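PDB 2QQ6: mandelate racemase/muconate lactonizing enzyme-like protein from Rubrobacter xylanophilus DSM 9941, which binds a magnesium ion and may act as a lyase, with the two-domain architecture of the mandelate racemase and muconate lactonizing enzymes. Local coordinates for residues Pro6-Val11 with Glu61-Val66; Lys72-Asn77 with Ala86-Leu91; Arg163-Ile168 with Pro362-Gly367; Ala117-Val122 with Ser337-Leu342. All coordinates share one frame; numbering follows the deposited sequence.

Interaction 1 of 4, residues Pro6-Val11 with Glu61-Val66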
loop_
_atom_site.group_PDB
_atom_site.type_symbol
_atom_site.label_atom_id
_atom_site.label_comp_id
_atom_site.label_asym_id
_atom_site.label_seq_id
_atom_site.Cartn_x
_atom_site.Cartn_y
_atom_site.Cartn_z
ATOM N N PRO B 6 -17.074 26.883 9.722
ATOM C CA PRO B 6 -17.563 25.616 9.177
ATOM C C PRO B 6 -16.797 24.419 9.741
ATOM O O PRO B 6 -15.565 24.397 9.747
ATOM C CB PRO B 6 -17.376 25.792 7.666
ATOM C CG PRO B 6 -16.245 26.750 7.562
ATOM C CD PRO B 6 -16.544 27.749 8.655
ATOM N N ARG B 7 -17.542 23.434 10.228
ATOM C CA ARG B 7 -16.955 22.229 10.793
ATOM C C ARG B 7 -17.480 21.029 10.017
ATOM O O ARG B 7 -18.605 21.046 9.518
ATOM C CB ARG B 7 -17.349 22.087 12.258
ATOM C CG ARG B 7 -17.360 23.387 13.040
ATOM C CD ARG B 7 -15.981 23.849 13.466
ATOM N NE ARG B 7 -15.240 24.527 12.409
ATOM C CZ ARG B 7 -14.229 25.363 12.639
ATOM N NH1 ARG B 7 -13.846 25.618 13.884
ATOM N NH2 ARG B 7 -13.599 25.947 11.627
ATOM N N ILE B 8 -16.667 19.987 9.916
ATOM C CA ILE B 8 -17.074 18.792 9.195
ATOM C C ILE B 8 -18.187 18.127 9.982
ATOM O O ILE B 8 -18.109 18.019 11.204
ATOM C CB ILE B 8 -15.897 17.814 9.030
ATOM C CG1 ILE B 8 -14.756 18.500 8.275
ATOM C CG2 ILE B 8 -16.354 16.566 8.284
ATOM C CD1 ILE B 8 -13.492 17.683 8.231
ATOM N N THR B 9 -19.217 17.671 9.281
ATOM C CA THR B 9 -20.360 17.052 9.940
ATOM C C THR B 9 -20.712 15.626 9.489
ATOM O O THR B 9 -21.118 14.802 10.310
ATOM C CB THR B 9 -21.605 17.960 9.792
ATOM O OG1 THR B 9 -22.000 18.020 8.416
ATOM C CG2 THR B 9 -21.291 19.378 10.279
ATOM N N ARG B 10 -20.566 15.331 8.198
ATOM C CA ARG B 10 -20.878 13.994 7.693
ATOM C C ARG B 10 -19.972 13.557 6.550
ATOM O O ARG B 10 -19.509 14.379 5.757
ATOM C CB ARG B 10 -22.333 13.932 7.245
ATOM N N VAL B 11 -19.726 12.248 6.478
ATOM C CA VAL B 11 -18.896 11.654 5.428
ATOM C C VAL B 11 -19.578 10.429 4.830
ATOM O O VAL B 11 -19.753 9.418 5.513
ATOM C CB VAL B 11 -17.540 11.185 5.964
ATOM C CG1 VAL B 11 -16.742 10.540 4.837
ATOM C CG2 VAL B 11 -16.786 12.349 6.560
ATOM N N GLU B 61 -13.573 19.135 12.250
ATOM C CA GLU B 61 -12.435 19.842 11.682
ATOM C C GLU B 61 -12.821 20.924 10.678
ATOM O O GLU B 61 -13.838 20.815 9.997
ATOM C CB GLU B 61 -11.491 18.828 11.049
ATOM C CG GLU B 61 -10.867 17.910 12.081
ATOM C CD GLU B 61 -9.879 18.639 12.978
ATOM O OE1 GLU B 61 -9.440 18.045 13.986
ATOM O OE2 GLU B 61 -9.532 19.805 12.670
ATOM N N ASP B 62 -12.019 21.985 10.617
ATOM C CA ASP B 62 -12.239 23.092 9.683
ATOM C C ASP B 62 -11.747 22.542 8.346
ATOM O O ASP B 62 -10.541 22.471 8.100
ATOM C CB ASP B 62 -11.392 24.301 10.095
ATOM C CG ASP B 62 -11.759 25.575 9.346
ATOM O OD1 ASP B 62 -12.124 25.497 8.151
ATOM O OD2 ASP B 62 -11.658 26.664 9.961
ATOM N N PRO B 63 -12.676 22.149 7.460
ATOM C CA PRO B 63 -12.351 21.589 6.142
ATOM C C PRO B 63 -11.586 22.526 5.224
ATOM O O PRO B 63 -11.448 22.258 4.035
ATOM C CB PRO B 63 -13.719 21.242 5.580
ATOM C CG PRO B 63 -14.547 22.387 6.090
ATOM C CD PRO B 63 -14.113 22.469 7.545
ATOM N N ARG B 64 -11.097 23.630 5.762
ATOM C CA ARG B 64 -10.357 24.556 4.938
ATOM C C ARG B 64 -8.851 24.273 4.966
ATOM O O ARG B 64 -8.132 24.568 4.003
ATOM C CB ARG B 64 -10.678 25.985 5.364
ATOM C CG ARG B 64 -11.972 26.483 4.761
ATOM C CD ARG B 64 -12.407 27.783 5.384
ATOM N NE ARG B 64 -12.701 27.626 6.802
ATOM C CZ ARG B 64 -12.880 28.645 7.630
ATOM N NH1 ARG B 64 -12.791 29.884 7.165
ATOM N NH2 ARG B 64 -13.136 28.432 8.915
ATOM N N ASP B 65 -8.372 23.698 6.062
ATOM C CA ASP B 65 -6.966 23.355 6.168
ATOM C C ASP B 65 -6.908 21.927 5.677
ATOM O O ASP B 65 -6.741 20.978 6.453
ATOM C CB ASP B 65 -6.521 23.441 7.613
ATOM C CG ASP B 65 -6.862 24.770 8.235
ATOM O OD1 ASP B 65 -6.359 25.798 7.730
ATOM O OD2 ASP B 65 -7.634 24.781 9.222
ATOM N N VAL B 66 -7.072 21.788 4.370
ATOM C CA VAL B 66 -7.098 20.491 3.722
ATOM C C VAL B 66 -5.794 19.710 3.880
ATOM O O VAL B 66 -5.806 18.549 4.309
ATOM C CB VAL B 66 -7.487 20.673 2.230
ATOM C CG1 VAL B 66 -6.494 21.554 1.565
ATOM C CG2 VAL B 66 -7.596 19.341 1.525
#

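Interaction 2 of 4, residues Lys72-Asn77 with Ala86-Leu91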
loop_
_atom_site.group_PDB
_atom_site.type_symbol
_atom_site.label_atom_id
_atom_site.label_comp_id
_atom_site.label_asym_id
_atom_site.label_seq_id
_atom_site.Cartn_x
_atom_site.Cartn_y
_atom_site.Cartn_z
ATOM N N LYS B 72 -3.152 14.356 8.721
ATOM C CA LYS B 72 -3.785 13.848 9.927
ATOM C C LYS B 72 -4.106 12.376 9.683
ATOM O O LYS B 72 -3.737 11.499 10.467
ATOM C CB LYS B 72 -5.066 14.645 10.193
ATOM C CG LYS B 72 -6.023 14.070 11.228
ATOM C CD LYS B 72 -5.715 14.526 12.634
ATOM C CE LYS B 72 -6.888 14.221 13.579
ATOM N NZ LYS B 72 -8.113 15.029 13.282
HETATM N N MSE B 73 -4.772 12.108 8.567
HETATM C CA MSE B 73 -5.160 10.747 8.236
HETATM C C MSE B 73 -3.972 9.905 7.815
HETATM O O MSE B 73 -3.808 8.771 8.282
HETATM C CB MSE B 73 -6.199 10.751 7.119
HETATM C CG MSE B 73 -7.464 11.550 7.420
HETATM SE SE MSE B 73 -8.635 11.561 5.834
HETATM C CE MSE B 73 -7.922 13.172 4.958
ATOM N N ARG B 74 -3.144 10.462 6.937
ATOM C CA ARG B 74 -1.975 9.740 6.461
ATOM C C ARG B 74 -1.152 9.304 7.655
ATOM O O ARG B 74 -0.835 8.125 7.798
ATOM C CB ARG B 74 -1.132 10.616 5.544
ATOM C CG ARG B 74 -0.544 9.872 4.340
ATOM C CD ARG B 74 0.703 10.582 3.859
ATOM N NE ARG B 74 1.701 10.561 4.925
ATOM C CZ ARG B 74 2.607 11.507 5.115
ATOM N NH1 ARG B 74 2.637 12.552 4.299
ATOM N NH2 ARG B 74 3.457 11.422 6.133
ATOM N N ARG B 75 -0.815 10.251 8.522
ATOM C CA ARG B 75 -0.040 9.907 9.699
ATOM C C ARG B 75 -0.854 9.045 10.621
ATOM O O ARG B 75 -0.292 8.235 11.369
ATOM C CB ARG B 75 0.417 11.148 10.456
ATOM C CG ARG B 75 1.361 11.976 9.661
ATOM C CD ARG B 75 1.967 13.114 10.420
ATOM N NE ARG B 75 2.543 14.018 9.434
ATOM C CZ ARG B 75 3.337 15.040 9.712
ATOM N NH1 ARG B 75 3.669 15.302 10.970
ATOM N NH2 ARG B 75 3.784 15.810 8.725
ATOM N N TRP B 76 -2.176 9.212 10.577
ATOM C CA TRP B 76 -3.043 8.432 11.443
ATOM C C TRP B 76 -2.898 6.960 11.122
ATOM O O TRP B 76 -3.075 6.101 11.991
ATOM C CB TRP B 76 -4.507 8.859 11.296
ATOM C CG TRP B 76 -5.431 8.015 12.150
ATOM C CD1 TRP B 76 -6.195 6.966 11.730
ATOM C CD2 TRP B 76 -5.566 8.060 13.582
ATOM N NE1 TRP B 76 -6.785 6.349 12.804
ATOM C CE2 TRP B 76 -6.416 6.996 13.954
ATOM C CE3 TRP B 76 -5.042 8.891 14.587
ATOM C CZ2 TRP B 76 -6.757 6.733 15.291
ATOM C CZ3 TRP B 76 -5.380 8.633 15.919
ATOM C CH2 TRP B 76 -6.229 7.560 16.255
ATOM N N ASN B 77 -2.527 6.686 9.875
ATOM C CA ASN B 77 -2.373 5.323 9.393
ATOM C C ASN B 77 -0.955 4.749 9.401
ATOM O O ASN B 77 -0.707 3.739 8.740
ATOM C CB ASN B 77 -2.943 5.236 7.972
ATOM C CG ASN B 77 -4.463 5.416 7.929
ATOM O OD1 ASN B 77 -5.214 4.530 8.344
ATOM N ND2 ASN B 77 -4.916 6.562 7.429
ATOM N N ALA B 86 -3.866 0.894 -1.312
ATOM C CA ALA B 86 -5.271 1.123 -1.028
ATOM C C ALA B 86 -5.575 2.345 -0.169
ATOM O O ALA B 86 -6.201 3.299 -0.636
ATOM C CB ALA B 86 -5.878 -0.136 -0.418
ATOM N N VAL B 87 -5.125 2.314 1.081
ATOM C CA VAL B 87 -5.344 3.406 2.033
ATOM C C VAL B 87 -5.062 4.774 1.432
ATOM O O VAL B 87 -5.745 5.750 1.717
ATOM C CB VAL B 87 -4.452 3.211 3.258
ATOM C CG1 VAL B 87 -4.648 4.346 4.262
ATOM C CG2 VAL B 87 -4.770 1.871 3.887
ATOM N N ILE B 88 -4.052 4.831 0.580
ATOM C CA ILE B 88 -3.671 6.075 -0.078
ATOM C C ILE B 88 -4.685 6.475 -1.156
ATOM O O ILE B 88 -5.054 7.645 -1.274
ATOM C CB ILE B 88 -2.250 5.945 -0.681
ATOM C CG1 ILE B 88 -1.215 5.880 0.451
ATOM C CG2 ILE B 88 -1.959 7.105 -1.601
ATOM C CD1 ILE B 88 -1.188 7.112 1.341
ATOM N N THR B 89 -5.146 5.500 -1.931
ATOM C CA THR B 89 -6.126 5.777 -2.971
ATOM C C THR B 89 -7.412 6.250 -2.327
ATOM O O THR B 89 -8.089 7.115 -2.867
ATOM C CB THR B 89 -6.451 4.536 -3.809
ATOM O OG1 THR B 89 -5.267 4.084 -4.480
ATOM C CG2 THR B 89 -7.536 4.867 -4.829
ATOM N N ALA B 90 -7.747 5.668 -1.178
ATOM C CA ALA B 90 -8.947 6.049 -0.442
ATOM C C ALA B 90 -8.843 7.524 -0.013
ATOM O O ALA B 90 -9.660 8.367 -0.409
ATOM C CB ALA B 90 -9.107 5.157 0.764
ATOM N N LEU B 91 -7.838 7.843 0.795
ATOM C CA LEU B 91 -7.654 9.227 1.217
ATOM C C LEU B 91 -7.672 10.171 0.009
ATOM O O LEU B 91 -8.116 11.310 0.110
ATOM C CB LEU B 91 -6.314 9.410 1.940
ATOM C CG LEU B 91 -5.955 8.745 3.268
ATOM C CD1 LEU B 91 -4.588 9.248 3.659
ATOM C CD2 LEU B 91 -6.958 9.080 4.359
#

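Interaction 3 of 4, residues Arg163-Ile168 with Pro362-Gly367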
loop_
_atom_site.group_PDB
_atom_site.type_symbol
_atom_site.label_atom_id
_atom_site.label_comp_id
_atom_site.label_asym_id
_atom_site.label_seq_id
_atom_site.Cartn_x
_atom_site.Cartn_y
_atom_site.Cartn_z
ATOM N N ARG B 163 -12.491 12.578 -33.262
ATOM C CA ARG B 163 -13.084 13.044 -32.015
ATOM C C ARG B 163 -12.461 14.349 -31.541
ATOM O O ARG B 163 -13.011 15.017 -30.660
ATOM C CB ARG B 163 -12.910 11.985 -30.939
ATOM C CG ARG B 163 -13.977 10.917 -30.928
ATOM C CD ARG B 163 -15.051 11.273 -29.919
ATOM N NE ARG B 163 -15.525 10.095 -29.200
ATOM C CZ ARG B 163 -16.111 10.145 -28.007
ATOM N NH1 ARG B 163 -16.288 11.322 -27.409
ATOM N NH2 ARG B 163 -16.516 9.027 -27.406
ATOM N N GLY B 164 -11.303 14.694 -32.107
ATOM C CA GLY B 164 -10.637 15.933 -31.742
ATOM C C GLY B 164 -9.358 15.785 -30.952
ATOM O O GLY B 164 -8.865 16.757 -30.384
ATOM N N PHE B 165 -8.816 14.575 -30.912
ATOM C CA PHE B 165 -7.582 14.334 -30.175
ATOM C C PHE B 165 -6.352 14.285 -31.076
ATOM O O PHE B 165 -6.442 13.943 -32.253
ATOM C CB PHE B 165 -7.679 13.026 -29.397
ATOM C CG PHE B 165 -8.715 13.041 -28.317
ATOM C CD1 PHE B 165 -10.062 12.943 -28.628
ATOM C CD2 PHE B 165 -8.340 13.125 -26.980
ATOM C CE1 PHE B 165 -11.023 12.921 -27.620
ATOM C CE2 PHE B 165 -9.293 13.106 -25.962
ATOM C CZ PHE B 165 -10.635 13.001 -26.282
ATOM N N ASP B 166 -5.201 14.629 -30.517
ATOM C CA ASP B 166 -3.960 14.612 -31.272
ATOM C C ASP B 166 -2.876 13.934 -30.428
ATOM O O ASP B 166 -1.679 14.161 -30.605
ATOM C CB ASP B 166 -3.567 16.037 -31.629
ATOM C CG ASP B 166 -3.250 16.864 -30.407
ATOM O OD1 ASP B 166 -3.950 16.699 -29.370
ATOM O OD2 ASP B 166 -2.305 17.685 -30.477
ATOM N N ALA B 167 -3.337 13.095 -29.505
ATOM C CA ALA B 167 -2.489 12.327 -28.607
ATOM C C ALA B 167 -3.187 10.983 -28.351
ATOM O O ALA B 167 -4.261 10.920 -27.750
ATOM C CB ALA B 167 -2.289 13.081 -27.311
ATOM N N ILE B 168 -2.559 9.909 -28.811
ATOM C CA ILE B 168 -3.109 8.570 -28.681
ATOM C C ILE B 168 -2.273 7.643 -27.805
ATOM O O ILE B 168 -1.051 7.736 -27.815
ATOM C CB ILE B 168 -3.241 7.953 -30.096
ATOM C CG1 ILE B 168 -4.614 8.280 -30.671
ATOM C CG2 ILE B 168 -3.010 6.457 -30.062
ATOM C CD1 ILE B 168 -4.950 9.753 -30.654
ATOM N N PRO B 362 -20.581 20.003 -22.690
ATOM C CA PRO B 362 -19.906 18.860 -22.084
ATOM C C PRO B 362 -18.641 19.335 -21.381
ATOM O O PRO B 362 -18.337 20.532 -21.357
ATOM C CB PRO B 362 -19.609 17.974 -23.285
ATOM C CG PRO B 362 -19.352 18.981 -24.373
ATOM C CD PRO B 362 -20.459 19.983 -24.160
ATOM N N VAL B 363 -17.913 18.383 -20.813
ATOM C CA VAL B 363 -16.665 18.663 -20.120
ATOM C C VAL B 363 -15.535 18.719 -21.128
ATOM O O VAL B 363 -14.827 19.730 -21.241
ATOM C CB VAL B 363 -16.343 17.568 -19.115
ATOM C CG1 VAL B 363 -14.975 17.802 -18.514
ATOM C CG2 VAL B 363 -17.414 17.530 -18.055
ATOM N N ILE B 364 -15.369 17.615 -21.855
ATOM C CA ILE B 364 -14.331 17.535 -22.867
ATOM C C ILE B 364 -14.860 18.175 -24.135
ATOM O O ILE B 364 -16.054 18.113 -24.421
ATOM C CB ILE B 364 -13.940 16.082 -23.185
ATOM C CG1 ILE B 364 -13.763 15.288 -21.886
ATOM C CG2 ILE B 364 -12.651 16.069 -23.995
ATOM C CD1 ILE B 364 -13.232 13.873 -22.082
ATOM N N ARG B 365 -13.975 18.803 -24.895
ATOM C CA ARG B 365 -14.399 19.442 -26.126
ATOM C C ARG B 365 -13.213 19.619 -27.045
ATOM O O ARG B 365 -12.441 20.561 -26.904
ATOM C CB ARG B 365 -15.040 20.792 -25.823
ATOM N N GLU B 366 -13.075 18.692 -27.984
ATOM C CA GLU B 366 -11.988 18.732 -28.950
ATOM C C GLU B 366 -10.638 18.407 -28.336
ATOM O O GLU B 366 -9.651 19.089 -28.606
ATOM C CB GLU B 366 -11.913 20.108 -29.627
ATOM C CG GLU B 366 -12.920 20.319 -30.763
ATOM C CD GLU B 366 -12.756 19.312 -31.904
ATOM O OE1 GLU B 366 -11.597 19.057 -32.308
ATOM O OE2 GLU B 366 -13.782 18.785 -32.404
ATOM N N GLY B 367 -10.606 17.369 -27.503
ATOM C CA GLY B 367 -9.363 16.934 -26.881
ATOM C C GLY B 367 -8.820 17.848 -25.804
ATOM O O GLY B 367 -7.645 17.767 -25.427
#

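Interaction 4 of 4, residues Ala117-Val122 with Ser337-Leu342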
loop_
_atom_site.group_PDB
_atom_site.type_symbol
_atom_site.label_atom_id
_atom_site.label_comp_id
_atom_site.label_asym_id
_atom_site.label_seq_id
_atom_site.Cartn_x
_atom_site.Cartn_y
_atom_site.Cartn_z
ATOM N N ALA B 117 -3.631 29.564 -11.720
ATOM C CA ALA B 117 -3.570 28.885 -13.000
ATOM C C ALA B 117 -2.550 29.447 -13.967
ATOM O O ALA B 117 -2.378 30.661 -14.081
ATOM C CB ALA B 117 -4.949 28.898 -13.646
ATOM N N PHE B 118 -1.872 28.536 -14.665
ATOM C CA PHE B 118 -0.877 28.892 -15.668
ATOM C C PHE B 118 -1.588 28.839 -17.014
ATOM O O PHE B 118 -1.274 29.604 -17.933
ATOM C CB PHE B 118 0.297 27.900 -15.653
ATOM C CG PHE B 118 1.217 28.063 -14.481
ATOM C CD1 PHE B 118 0.836 27.641 -13.213
ATOM C CD2 PHE B 118 2.454 28.674 -14.638
ATOM C CE1 PHE B 118 1.676 27.835 -12.120
ATOM C CE2 PHE B 118 3.304 28.871 -13.544
ATOM C CZ PHE B 118 2.914 28.454 -12.290
ATOM N N ARG B 119 -2.551 27.924 -17.113
ATOM C CA ARG B 119 -3.352 27.744 -18.320
ATOM C C ARG B 119 -4.776 27.449 -17.862
ATOM O O ARG B 119 -4.984 26.832 -16.808
ATOM C CB ARG B 119 -2.813 26.581 -19.157
ATOM C CG ARG B 119 -2.967 25.209 -18.494
ATOM C CD ARG B 119 -2.207 24.137 -19.264
ATOM N NE ARG B 119 -0.794 24.478 -19.364
ATOM C CZ ARG B 119 0.035 24.535 -18.326
ATOM N NH1 ARG B 119 -0.400 24.268 -17.103
ATOM N NH2 ARG B 119 1.301 24.872 -18.510
ATOM N N ARG B 120 -5.756 27.888 -18.655
ATOM C CA ARG B 120 -7.159 27.689 -18.299
ATOM C C ARG B 120 -7.797 26.445 -18.919
ATOM O O ARG B 120 -8.760 25.906 -18.375
ATOM C CB ARG B 120 -7.972 28.922 -18.680
ATOM C CG ARG B 120 -9.158 29.167 -17.749
ATOM C CD ARG B 120 -8.724 29.832 -16.436
ATOM N NE ARG B 120 -9.320 31.163 -16.297
ATOM C CZ ARG B 120 -8.888 32.095 -15.443
ATOM N NH1 ARG B 120 -7.847 31.841 -14.648
ATOM N NH2 ARG B 120 -9.490 33.287 -15.377
ATOM N N ARG B 121 -7.276 25.994 -20.056
ATOM C CA ARG B 121 -7.815 24.796 -20.693
ATOM C C ARG B 121 -6.701 23.776 -20.884
ATOM O O ARG B 121 -5.630 24.101 -21.424
ATOM C CB ARG B 121 -8.462 25.126 -22.034
ATOM C CG ARG B 121 -7.508 25.373 -23.178
ATOM C CD ARG B 121 -8.316 25.551 -24.459
ATOM N NE ARG B 121 -7.598 25.115 -25.653
ATOM C CZ ARG B 121 -8.206 24.679 -26.751
ATOM N NH1 ARG B 121 -9.529 24.625 -26.790
ATOM N NH2 ARG B 121 -7.497 24.287 -27.804
ATOM N N VAL B 122 -6.975 22.545 -20.440
ATOM C CA VAL B 122 -6.010 21.454 -20.497
ATOM C C VAL B 122 -6.254 20.379 -21.556
ATOM O O VAL B 122 -7.360 19.861 -21.734
ATOM C CB VAL B 122 -5.867 20.772 -19.107
ATOM C CG1 VAL B 122 -6.196 21.775 -18.011
ATOM C CG2 VAL B 122 -6.742 19.517 -19.010
ATOM N N SER B 337 3.456 24.479 -14.061
ATOM C CA SER B 337 4.083 24.878 -15.317
ATOM C C SER B 337 4.501 23.728 -16.231
ATOM O O SER B 337 4.532 23.880 -17.454
ATOM C CB SER B 337 5.314 25.751 -15.042
ATOM O OG SER B 337 6.494 24.967 -14.937
ATOM N N ASN B 338 4.829 22.584 -15.641
ATOM C CA ASN B 338 5.273 21.445 -16.428
ATOM C C ASN B 338 4.182 20.473 -16.858
ATOM O O ASN B 338 4.447 19.287 -17.051
ATOM C CB ASN B 338 6.377 20.680 -15.685
ATOM C CG ASN B 338 6.002 20.337 -14.253
ATOM O OD1 ASN B 338 6.554 19.399 -13.675
ATOM N ND2 ASN B 338 5.079 21.103 -13.667
ATOM N N PHE B 339 2.956 20.958 -17.015
ATOM C CA PHE B 339 1.893 20.071 -17.445
ATOM C C PHE B 339 2.073 19.763 -18.915
ATOM O O PHE B 339 2.464 20.632 -19.697
ATOM C CB PHE B 339 0.517 20.693 -17.252
ATOM C CG PHE B 339 -0.571 19.924 -17.937
ATOM C CD1 PHE B 339 -0.905 18.640 -17.510
ATOM C CD2 PHE B 339 -1.194 20.434 -19.063
ATOM C CE1 PHE B 339 -1.839 17.874 -18.206
ATOM C CE2 PHE B 339 -2.124 19.670 -19.758
ATOM C CZ PHE B 339 -2.444 18.388 -19.326
ATOM N N ALA B 340 1.774 18.523 -19.284
ATOM C CA ALA B 340 1.893 18.070 -20.665
ATOM C C ALA B 340 0.540 17.597 -21.208
ATOM O O ALA B 340 -0.083 18.303 -21.993
ATOM C CB ALA B 340 2.918 16.956 -20.744
ATOM N N VAL B 341 0.097 16.407 -20.804
ATOM C CA VAL B 341 -1.193 15.876 -21.242
ATOM C C VAL B 341 -1.849 15.003 -20.199
ATOM O O VAL B 341 -1.192 14.214 -19.517
ATOM C CB VAL B 341 -1.111 15.019 -22.532
ATOM C CG1 VAL B 341 -1.634 15.815 -23.727
ATOM C CG2 VAL B 341 0.304 14.539 -22.758
ATOM N N LEU B 342 -3.164 15.144 -20.091
ATOM C CA LEU B 342 -3.943 14.364 -19.144
ATOM C C LEU B 342 -4.598 13.215 -19.920
ATOM O O LEU B 342 -4.956 13.356 -21.094
ATOM C CB LEU B 342 -4.996 15.259 -18.471
ATOM C CG LEU B 342 -6.014 14.611 -17.535
ATOM C CD1 LEU B 342 -5.311 13.786 -16.495
ATOM C CD2 LEU B 342 -6.848 15.678 -16.886
#

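Interaction 1 of 4, residues Pro6-Val11 with Glu61-Val66
Arg7 and Asp62 bring their CA atoms to 4.9 Å, and beside them the backbone of Ile8 donates through N to Glu61 O (2.9 Å). A CA-H...O contact runs each way, from Asp62 CA to Pro6 O and from Arg7 CA to Glu61 O. The Arg7 chain is bent at chi2 and chi3 (-79° and 81°), and its guanidinium returns toward the preceding carbonyl, where Arg7 NE donates to Pro6 O (2.7 Å) from above the carbonyl plane. Arg7 NH2 reaches Asp62 OD2 in a salt bridge of 2.7 Å, the guanidinium and carboxylate planes 56° apart. This joins the lead-in to strand 10-17 of the N-terminal domain's antiparallel sheet with the type I turn Asp62-Asp65 that precedes helix 66-76. Asp62 also takes Arg64 NE on the syn lone pair of OD1, so one carboxylate serves two arginines and probably eases the repulsion between their NH2 atoms, 3.7 Å apart. Pro6 CD lies over a face of the Arg64 guanidinium. On the apolar side, Ile8 CD1 meets Glu61 CB (3.6 Å) and Ile8 CG1 meets Pro63 CB (4.0 Å); Pro63 and Pro6 also rest on Leu101 and Leu105 of helix 86-106.

Interaction 2 of 4, residues Lys72-Asn77 with Ala86-Leu91
Leu91 divides its methyl groups between two residues, CD2 against Met73 and CD1 against Arg74. With CG anti to the carbonyl carbon (chi1 -64°), it extends toward helix 66-76. CD2 touches both CB and SE of Met73, a selenomethionine, the CB contact being 3.3 Å; the two side chains slide past each other in opposite directions. CD1 lies against the backbone of the next residue, 3.8 Å from Arg74 N, and close to Arg74 CG, the arginine crossing the leucine at about a right angle. An alanine at Leu91 would probably open a gap between the helices where CD1 and CD2 now fill it, leaving Met73 CB and SE without the methyl they touch here.

Arg74 and Ile88 lie side by side and point the same way, with Arg74 CG 4.1 Å from Ile88 CD1. Only the aliphatic start of the arginine is used here: its guanidinium leads away to a salt bridge with Glu71. Asn77 is the first residue beyond helix 66-76. Its CG, anti to the carbonyl carbon (chi1 -68°), is set 3.8 Å from Val87 CG1. OD1 is hydrogen-bonded to Thr80 OG1, while ND2 adds only a weak bond to Met73 O.

The segments form an antiparallel helical hairpin in the N-terminal domain, their axes 10.8 Å apart at 166°. Tyr70 of helix 66-76 also covers Ile88 and Leu91, Ala90 packs on Ile47 and Ile50 of helix 44-53, and Ala86 meets Ala86 of the second subunit.

Interaction 3 of 4, residues Arg163-Ile168 with Pro362-Gly367
The backbones run closest at Gly164 and Glu366, CA to CA 4.2 Å, and Phe165 and Gly367 follow at 4.6 Å. Two turning backbones pass here without a hydrogen bond between them: Gly164 O is near Gly367 N, but at a poor angle, and what does link them is a CA-H...O contact from Gly367 CA to Gly164 O (3.5 Å). Gly164 follows helix 149-162 with a Schellman motif, its positive phi of 110° suiting glycine. At Gly367 a side chain would run into Gly164 O, which again suits glycine.

The Phe165 ring lies against Gly367: Gly367 CA sits over the centre of one ring face in a CH-pi contact, 4.0 Å from the centroid and 12° off the normal. Arg163 CB lies at the ring edge, and Ile364 CG2 approaches Phe165 CZ obliquely (4.3 Å). An alanine at Phe165 would probably open a gap over Gly367 CA and cost Ile364 CG2 one of its neighbours. Glu366, bent at chi2 (-60°), curls its carboxylate back so that OE1 lies 3.3 Å from Gly164 CA.

The ring also meets Trp344 of strand 342-344, nearly parallel to it, and touches Leu124 and Ala126 of strand 121-127. In the TIM-barrel-like domain of the enolase superfamily, that strand is the common neighbour of strands 167-171 and 368-370, into which the two segments lead: Ala167 bonds to Ala126 and Gly367 to Leu124 through the backbone.

Interaction 4 of 4, residues Ala117-Val122 with Ser337-Leu342
Phe118 turns one ring face to Ser337, whose backbone N lies over the ring centre, 4.1 Å above the plane; Ser337 CB comes to Phe118 CE2 (4.0 Å). The Arg119 guanidinium receives Phe339 CB over one face, 3.7 Å above the plane and offset toward the rim. Ser337 O approaches the same group obliquely, 3.5 Å from Arg119 NH2, a proximity that is not a hydrogen bond. NH1 of Arg119 donates to Val336 O, just before Ser337, which helps hold the group beside the loop. Val341 N, two residues on, lies over one face of the Phe339 ring, toward the rim, while Arg119 CD and Val122 CB come to the ring obliquely.

Guanidinium and ring planes are 53° apart, so the arginine does not stack flat on the phenylalanine; instead, Arg119 CD lies 3.8 Å from Phe339 CD2. Phe339 CG is anti to its backbone N (chi1 168°), and the ring extends toward Val122, with Phe339 CE2 4.0 Å from Val122 CB. Deeper in, Val122 CG2 meets Leu342 CD2 loosely (4.4 Å), and Cys333 of helix 323-334 packs on both Val122 and Phe339.

The two segments lead into strands 121-127 and 342-344, parallel neighbours whose pairing brings the first and last parts of the barrel together, as in the TIM-barrel domain of the enolase superfamily. The contact lies at the strands' N-terminal ends; the Leu342 side chain is about 12 Å from the bound magnesium.

Overall arrangement
The four contacts divide between the two domains of the enolase-superfamily fold. Interactions 1 and 2 lie in the N-terminal domain, their centres 17 Å apart, and come one after the other along the chain; a long, weak ion pair from Glu61 to Lys72 links them. Interactions 3 and 4, 15 Å apart between centres, share the barrel sheet through the neighbouring strands 121-127 and 167-171. Their segments alternate along the chain, and each joins parts about 200 residues apart. Strand 121-127 of interaction 4 is the next regular element after helix 86-106 of interaction 2, the step from one domain to the other. Interactions 2 and 3 lie on opposite sides of the chain's centre.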